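Local coordinates for protein lipase aflb (Neosartorya fumigata, PDB 6IDY) that is a fungal lipase, which probably hydrolyses ester bonds of lipids with an alpha/beta-hydrolase domain, and carries a bound calcium ion, at residues S18-A23 with I417-V422; S22-S27 with I36-A41; N103-L108 with A170-T175. All blocks are in the same frame, centred on the assembly; numbering follows the deposited sequence.

Contact 1. Residues S18-A23 with I417-V422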
# COMPACT_ATOMS: atom_id res chain seq x y z
N SER A 18 12.77 19.43 -5.08
CA SER A 18 14.17 19.20 -5.47
C SER A 18 14.36 17.87 -6.22
O SER A 18 15.04 17.85 -7.24
CB SER A 18 15.10 19.29 -4.27
OG SER A 18 15.06 18.13 -3.46
N ILE A 19 13.73 16.78 -5.74
CA ILE A 19 13.80 15.46 -6.39
C ILE A 19 13.23 15.54 -7.81
O ILE A 19 13.89 15.12 -8.76
CB ILE A 19 13.15 14.34 -5.54
CG1 ILE A 19 13.92 14.10 -4.23
CG2 ILE A 19 13.03 13.04 -6.34
CD1 ILE A 19 13.09 13.46 -3.14
N LEU A 20 12.03 16.12 -7.95
CA LEU A 20 11.37 16.24 -9.25
C LEU A 20 12.08 17.21 -10.20
O LEU A 20 12.10 16.95 -11.41
CB LEU A 20 9.88 16.56 -9.09
CG LEU A 20 9.04 15.44 -8.46
CD1 LEU A 20 7.78 15.97 -7.83
CD2 LEU A 20 8.72 14.34 -9.46
N SER A 21 12.70 18.29 -9.68
CA SER A 21 13.45 19.26 -10.50
C SER A 21 14.73 18.60 -11.04
O SER A 21 15.07 18.81 -12.20
CB SER A 21 13.80 20.51 -9.70
OG SER A 21 12.62 21.13 -9.23
N SER A 22 15.40 17.79 -10.19
CA SER A 22 16.60 17.04 -10.55
C SER A 22 16.25 16.00 -11.62
O SER A 22 17.00 15.87 -12.59
CB SER A 22 17.19 16.34 -9.33
OG SER A 22 17.56 17.28 -8.34
N ALA A 23 15.11 15.29 -11.45
CA ALA A 23 14.61 14.27 -12.39
C ALA A 23 14.28 14.88 -13.76
O ALA A 23 14.55 14.25 -14.78
CB ALA A 23 13.40 13.57 -11.80
N ILE A 417 4.58 11.69 -4.49
CA ILE A 417 5.72 11.11 -3.77
C ILE A 417 6.19 9.86 -4.51
O ILE A 417 7.39 9.70 -4.76
CB ILE A 417 5.37 10.83 -2.28
CG1 ILE A 417 5.16 12.15 -1.51
CG2 ILE A 417 6.45 9.96 -1.62
CD1 ILE A 417 4.52 11.98 -0.14
N ALA A 418 5.23 8.99 -4.91
CA ALA A 418 5.52 7.77 -5.65
C ALA A 418 6.34 8.06 -6.92
O ALA A 418 7.33 7.37 -7.17
CB ALA A 418 4.24 7.01 -5.98
N LEU A 419 5.99 9.14 -7.66
CA LEU A 419 6.71 9.54 -8.86
C LEU A 419 8.14 9.99 -8.53
O LEU A 419 9.07 9.53 -9.19
CB LEU A 419 5.98 10.63 -9.67
CG LEU A 419 6.66 11.01 -11.00
CD1 LEU A 419 6.69 9.83 -11.98
CD2 LEU A 419 6.02 12.22 -11.62
N ALA A 420 8.29 10.86 -7.51
CA ALA A 420 9.59 11.35 -7.05
C ALA A 420 10.50 10.19 -6.65
O ALA A 420 11.64 10.14 -7.11
CB ALA A 420 9.40 12.30 -5.88
N GLU A 421 9.98 9.22 -5.86
CA GLU A 421 10.75 8.04 -5.43
C GLU A 421 11.18 7.17 -6.62
O GLU A 421 12.34 6.74 -6.67
CB GLU A 421 9.97 7.22 -4.39
CG GLU A 421 9.93 7.83 -2.99
CD GLU A 421 11.25 7.86 -2.24
OE1 GLU A 421 12.06 6.93 -2.42
OE2 GLU A 421 11.47 8.82 -1.48
N VAL A 422 10.27 6.91 -7.57
CA VAL A 422 10.57 6.10 -8.76
C VAL A 422 11.68 6.76 -9.60
O VAL A 422 12.67 6.10 -9.94
CB VAL A 422 9.30 5.77 -9.61
CG1 VAL A 422 9.67 5.19 -10.97
CG2 VAL A 422 8.38 4.81 -8.87

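Contact 2. Residues S22-S27 with I36-A41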
# COMPACT_ATOMS: atom_id res chain seq x y z
N SER A 22 15.40 17.79 -10.19
CA SER A 22 16.60 17.04 -10.55
C SER A 22 16.25 16.00 -11.62
O SER A 22 17.00 15.87 -12.59
CB SER A 22 17.19 16.34 -9.33
OG SER A 22 17.56 17.28 -8.34
N ALA A 23 15.11 15.29 -11.45
CA ALA A 23 14.61 14.27 -12.39
C ALA A 23 14.28 14.88 -13.76
O ALA A 23 14.55 14.25 -14.78
CB ALA A 23 13.40 13.57 -11.80
N ALA A 24 13.73 16.11 -13.77
CA ALA A 24 13.40 16.86 -14.99
C ALA A 24 14.67 17.18 -15.78
O ALA A 24 14.63 17.27 -17.01
CB ALA A 24 12.68 18.15 -14.63
N ASN A 25 15.81 17.34 -15.06
CA ASN A 25 17.12 17.64 -15.64
C ASN A 25 18.02 16.40 -15.69
O ASN A 25 19.23 16.51 -15.91
CB ASN A 25 17.78 18.78 -14.87
CG ASN A 25 17.03 20.08 -14.97
OD1 ASN A 25 16.67 20.54 -16.06
ND2 ASN A 25 16.77 20.70 -13.83
N ASP A 26 17.41 15.22 -15.51
CA ASP A 26 18.12 13.95 -15.52
C ASP A 26 17.97 13.29 -16.89
O ASP A 26 16.88 12.84 -17.26
CB ASP A 26 17.63 13.04 -14.37
CG ASP A 26 18.45 11.80 -14.11
OD1 ASP A 26 19.39 11.53 -14.89
OD2 ASP A 26 18.14 11.08 -13.13
N SER A 27 19.09 13.25 -17.63
CA SER A 27 19.23 12.68 -18.97
C SER A 27 18.90 11.17 -19.04
O SER A 27 18.55 10.68 -20.12
CB SER A 27 20.63 12.94 -19.50
OG SER A 27 20.68 12.73 -20.90
N ILE A 36 6.68 15.52 -17.05
CA ILE A 36 5.74 15.36 -15.95
C ILE A 36 6.39 15.84 -14.64
O ILE A 36 5.74 16.57 -13.89
CB ILE A 36 5.16 13.91 -15.88
CG1 ILE A 36 4.32 13.60 -17.14
CG2 ILE A 36 4.32 13.69 -14.61
CD1 ILE A 36 4.02 12.11 -17.40
N ALA A 37 7.66 15.47 -14.40
CA ALA A 37 8.43 15.88 -13.22
C ALA A 37 8.58 17.41 -13.19
O ALA A 37 8.35 18.01 -12.14
CB ALA A 37 9.79 15.21 -13.21
N SER A 38 8.93 18.03 -14.35
CA SER A 38 9.09 19.48 -14.49
C SER A 38 7.76 20.19 -14.20
O SER A 38 7.74 21.10 -13.37
CB SER A 38 9.60 19.83 -15.88
OG SER A 38 9.84 21.22 -16.00
N LEU A 39 6.66 19.72 -14.85
CA LEU A 39 5.30 20.26 -14.69
C LEU A 39 4.86 20.21 -13.23
O LEU A 39 4.33 21.21 -12.73
CB LEU A 39 4.30 19.49 -15.58
CG LEU A 39 2.87 20.03 -15.63
CD1 LEU A 39 2.43 20.28 -17.05
CD2 LEU A 39 1.90 19.08 -14.92
N ILE A 40 5.11 19.08 -12.55
CA ILE A 40 4.74 18.89 -11.14
C ILE A 40 5.57 19.79 -10.23
O ILE A 40 4.99 20.47 -9.39
CB ILE A 40 4.77 17.38 -10.74
CG1 ILE A 40 3.62 16.62 -11.44
CG2 ILE A 40 4.69 17.19 -9.22
CD1 ILE A 40 3.66 15.14 -11.30
N ALA A 41 6.91 19.83 -10.42
CA ALA A 41 7.81 20.68 -9.62
C ALA A 41 7.44 22.16 -9.74
O ALA A 41 7.42 22.86 -8.73
CB ALA A 41 9.26 20.46 -10.04

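Contact 3. Residues N103-L108 with A170-T175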
# COMPACT_ATOMS: atom_id res chain seq x y z
N ASN A 103 5.49 17.76 0.42
CA ASN A 103 6.80 18.25 -0.01
C ASN A 103 7.93 17.91 0.98
O ASN A 103 9.05 17.63 0.55
CB ASN A 103 6.76 19.74 -0.34
CG ASN A 103 8.02 20.28 -0.99
OD1 ASN A 103 8.48 19.78 -2.02
ND2 ASN A 103 8.59 21.32 -0.40
N GLY A 104 7.61 17.91 2.28
CA GLY A 104 8.57 17.61 3.34
C GLY A 104 8.53 16.20 3.88
O GLY A 104 8.91 15.99 5.04
N TYR A 105 8.10 15.21 3.06
CA TYR A 105 7.96 13.80 3.45
C TYR A 105 9.29 13.12 3.87
O TYR A 105 9.26 12.29 4.77
CB TYR A 105 7.24 12.98 2.35
CG TYR A 105 8.12 12.54 1.20
CD1 TYR A 105 8.46 13.42 0.18
CD2 TYR A 105 8.62 11.24 1.13
CE1 TYR A 105 9.29 13.03 -0.87
CE2 TYR A 105 9.46 10.84 0.09
CZ TYR A 105 9.78 11.74 -0.91
OH TYR A 105 10.58 11.34 -1.96
N LEU A 106 10.42 13.45 3.19
CA LEU A 106 11.73 12.84 3.47
C LEU A 106 12.26 13.08 4.88
O LEU A 106 12.86 12.18 5.47
CB LEU A 106 12.79 13.26 2.45
CG LEU A 106 12.78 12.57 1.09
CD1 LEU A 106 13.87 13.14 0.23
CD2 LEU A 106 13.01 11.06 1.21
N ASN A 107 12.05 14.29 5.40
CA ASN A 107 12.51 14.68 6.74
C ASN A 107 11.44 14.46 7.82
O ASN A 107 11.72 14.67 9.01
CB ASN A 107 13.04 16.12 6.73
CG ASN A 107 14.27 16.28 5.88
OD1 ASN A 107 14.21 16.75 4.74
ND2 ASN A 107 15.42 15.88 6.41
N LEU A 108 10.24 13.98 7.42
CA LEU A 108 9.13 13.70 8.34
C LEU A 108 9.46 12.49 9.23
O LEU A 108 9.88 11.44 8.72
CB LEU A 108 7.82 13.47 7.55
CG LEU A 108 6.54 13.24 8.35
CD1 LEU A 108 5.93 14.55 8.81
CD2 LEU A 108 5.52 12.47 7.52
N ALA A 170 6.74 2.63 -3.92
CA ALA A 170 7.32 3.97 -4.00
C ALA A 170 6.77 4.99 -2.99
O ALA A 170 7.10 6.17 -3.09
CB ALA A 170 7.16 4.49 -5.42
N THR A 171 5.95 4.54 -2.03
CA THR A 171 5.32 5.47 -1.09
C THR A 171 5.57 5.06 0.36
O THR A 171 5.22 3.94 0.73
CB THR A 171 3.82 5.66 -1.43
OG1 THR A 171 3.60 5.48 -2.84
CG2 THR A 171 3.31 7.04 -1.03
N PRO A 172 6.20 5.94 1.17
CA PRO A 172 6.46 5.58 2.59
C PRO A 172 5.16 5.38 3.36
O PRO A 172 4.18 6.07 3.09
CB PRO A 172 7.25 6.78 3.13
CG PRO A 172 7.71 7.54 1.95
CD PRO A 172 6.69 7.30 0.88
N ALA A 173 5.17 4.46 4.33
CA ALA A 173 4.03 4.12 5.17
C ALA A 173 3.48 5.29 5.95
O ALA A 173 2.26 5.50 5.93
CB ALA A 173 4.41 3.00 6.13
N GLY A 174 4.36 6.03 6.61
CA GLY A 174 4.02 7.17 7.45
C GLY A 174 3.10 8.16 6.78
O GLY A 174 2.01 8.44 7.30
N THR A 175 3.51 8.67 5.60
CA THR A 175 2.70 9.62 4.84
C THR A 175 1.44 8.95 4.28
O THR A 175 0.36 9.54 4.41
CB THR A 175 3.53 10.37 3.79
OG1 THR A 175 4.55 11.11 4.46
CG2 THR A 175 2.69 11.35 2.99

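Contact 1. Residues S18-A23 with I417-V422
Ile19 and Leu20 of one helix both close on Ala420 of the other, and almost everything in this contact is apolar. The methyl of Ala420 faces segment 18-23 and is met by both larger side chains: Ile19 CG2 lies 3.7 Å from Ala420 CB, and Leu20 CG lies 4.1 Å from that same carbon. Leu20 reaches the neighbouring helix mainly with one branch. Its CB does not aim straight across, but with CG anti to the carbonyl carbon (chi1 -67°) CD2 swings in, coming to 3.9 Å from Ala420 CA. The same methyl then meets the tip of Leu419, CD2 to CD2 at 4.1 Å, so it rests over the backbone at Ala420 with a second leucine beside it.

One approach is of a different kind. Ile19 CG2 also comes to 3.3 Å from the carbonyl oxygen Ala420 O, a close van der Waals touch of a methyl on a polar atom. No hydrogen bond joins the two segments, and the fit depends on shape.

The small alanine explains how near the backbones come. Ala420 and Leu20 are the closest pair, with Leu20 CA and Ala420 CA 5.6 Å apart, and the segment axes approach to 9.1 Å while crossing at 51°.

Three of the four touching residues are buried. Ile19 continues onto Tyr105 and Leu106 of the loop after helix 96-103, and onto Ala424 further along helix 414-424. On the other flank, Leu20 packs on Ile40 of helix 31-47. Leu419 also leans on that helix, through Ile36 and Ile40, and on Phe81, Leu82 and Thr85 of helix 81-90, so helix 414-424 is packed among helices 16-24, 31-47 and 81-90.

Contact 2. Residues S22-S27 with I36-A41
This is small-residue packing inside an alpha-helical hairpin near the N-terminus: Ala23 and Ala24, toward the C-terminal end of helix 16-24, lie against Ala37 and Ser38 of helix 31-47, which runs back in broadly the opposite direction. No hydrogen bond crosses the contact; methyl and CB carbons meet each other and the backbone over a short patch.

Ala24 does most of the touching. Its methyl points across and comes 3.7 Å from Ser38 CB, close also to the backbone there, with Ala24 CB 3.8 Å from Ser38 N. Ser38 takes part through CB, not through its hydroxyl, since OG stands anti to the backbone N (chi1 -176°). Ala37 fills the other half of the patch: its CB lies 4.2 Å from Ala23 CB and also touches the backbone, 4.1 Å from Ala24 N. With alanine and serine at these positions, the backbones come together to 5.1 Å between Ala24 CA and Ser38 CA.

Two further bonds hold this part of the chain: Arg34 NE donates to Ala24 O, and two residues on, Asp26 makes a salt bridge with Lys426, beyond helix 414-424. Inward from the hairpin, Leu423 of helix 414-424 packs against both Ala23 and Ala37, while Ile36 and Ile40 turn to helix 81-90.

Contact 3. Residues N103-L108 with A170-T175
Pro172 meets Tyr105 at the rim of its ring: Pro172 CG sits near the ring plane, 3.9 Å from Tyr105 CD2 and 4.2 Å from Tyr105 CE2, and the two side chains cross at about a right angle. With CG between the backbone N and the carbonyl carbon (chi1 81°), the ring is turned toward Pro172, and Leu106 CG lies above one face, offset toward the rim. At the far end of the ring Tyr105 OH is hydrogen-bonded to Glu421 of helix 414-424.

Pro172 is also the N-cap of helix 173-178. In the first turn, Gly174 adds little across the contact, but its N is bonded to Asn196 OD1.

Thr175 closes the contact. Its OG1 is 3.5 Å from Leu108 CD2 and 3.9 Å from Tyr105 CB. These are packing contacts; the hydroxyl's bond is to Asn111 ND2, and Asn111 ND2 also binds Tyr105 O, so one amide links both segments.

Segment 170-175 leads from strand 161-166 of the central sheet into the next helix. In alpha/beta hydrolases the turn after this strand commonly carries the oxyanion hole, so the loop with Tyr105 probably packs close to the active site.

In the fold
Contacts 1 and 2 build one helical cluster: both use helix 16-24, their centres are about 7 Å apart, and Leu20 O touches Ala37 CB at 3.4 Å. Contact 3 lies about 12 Å from contact 1, centre to centre, and carries the cluster toward the central sheet. The Glu421-Tyr105 bond, 2.7 Å from Glu421 OE2 to Tyr105 OH, is one joint between contacts 1 and 3, and Ile19 CD1 meets Leu106 CD1 at 3.5 Å. Contacts 2 and 3 do not touch, their nearest atoms being about 7 Å apart. None of the three includes a ligand of the calcium site at Asp255, Ala377, His380 and Gly382; contact 3 is probably the one nearest the catalytic machinery.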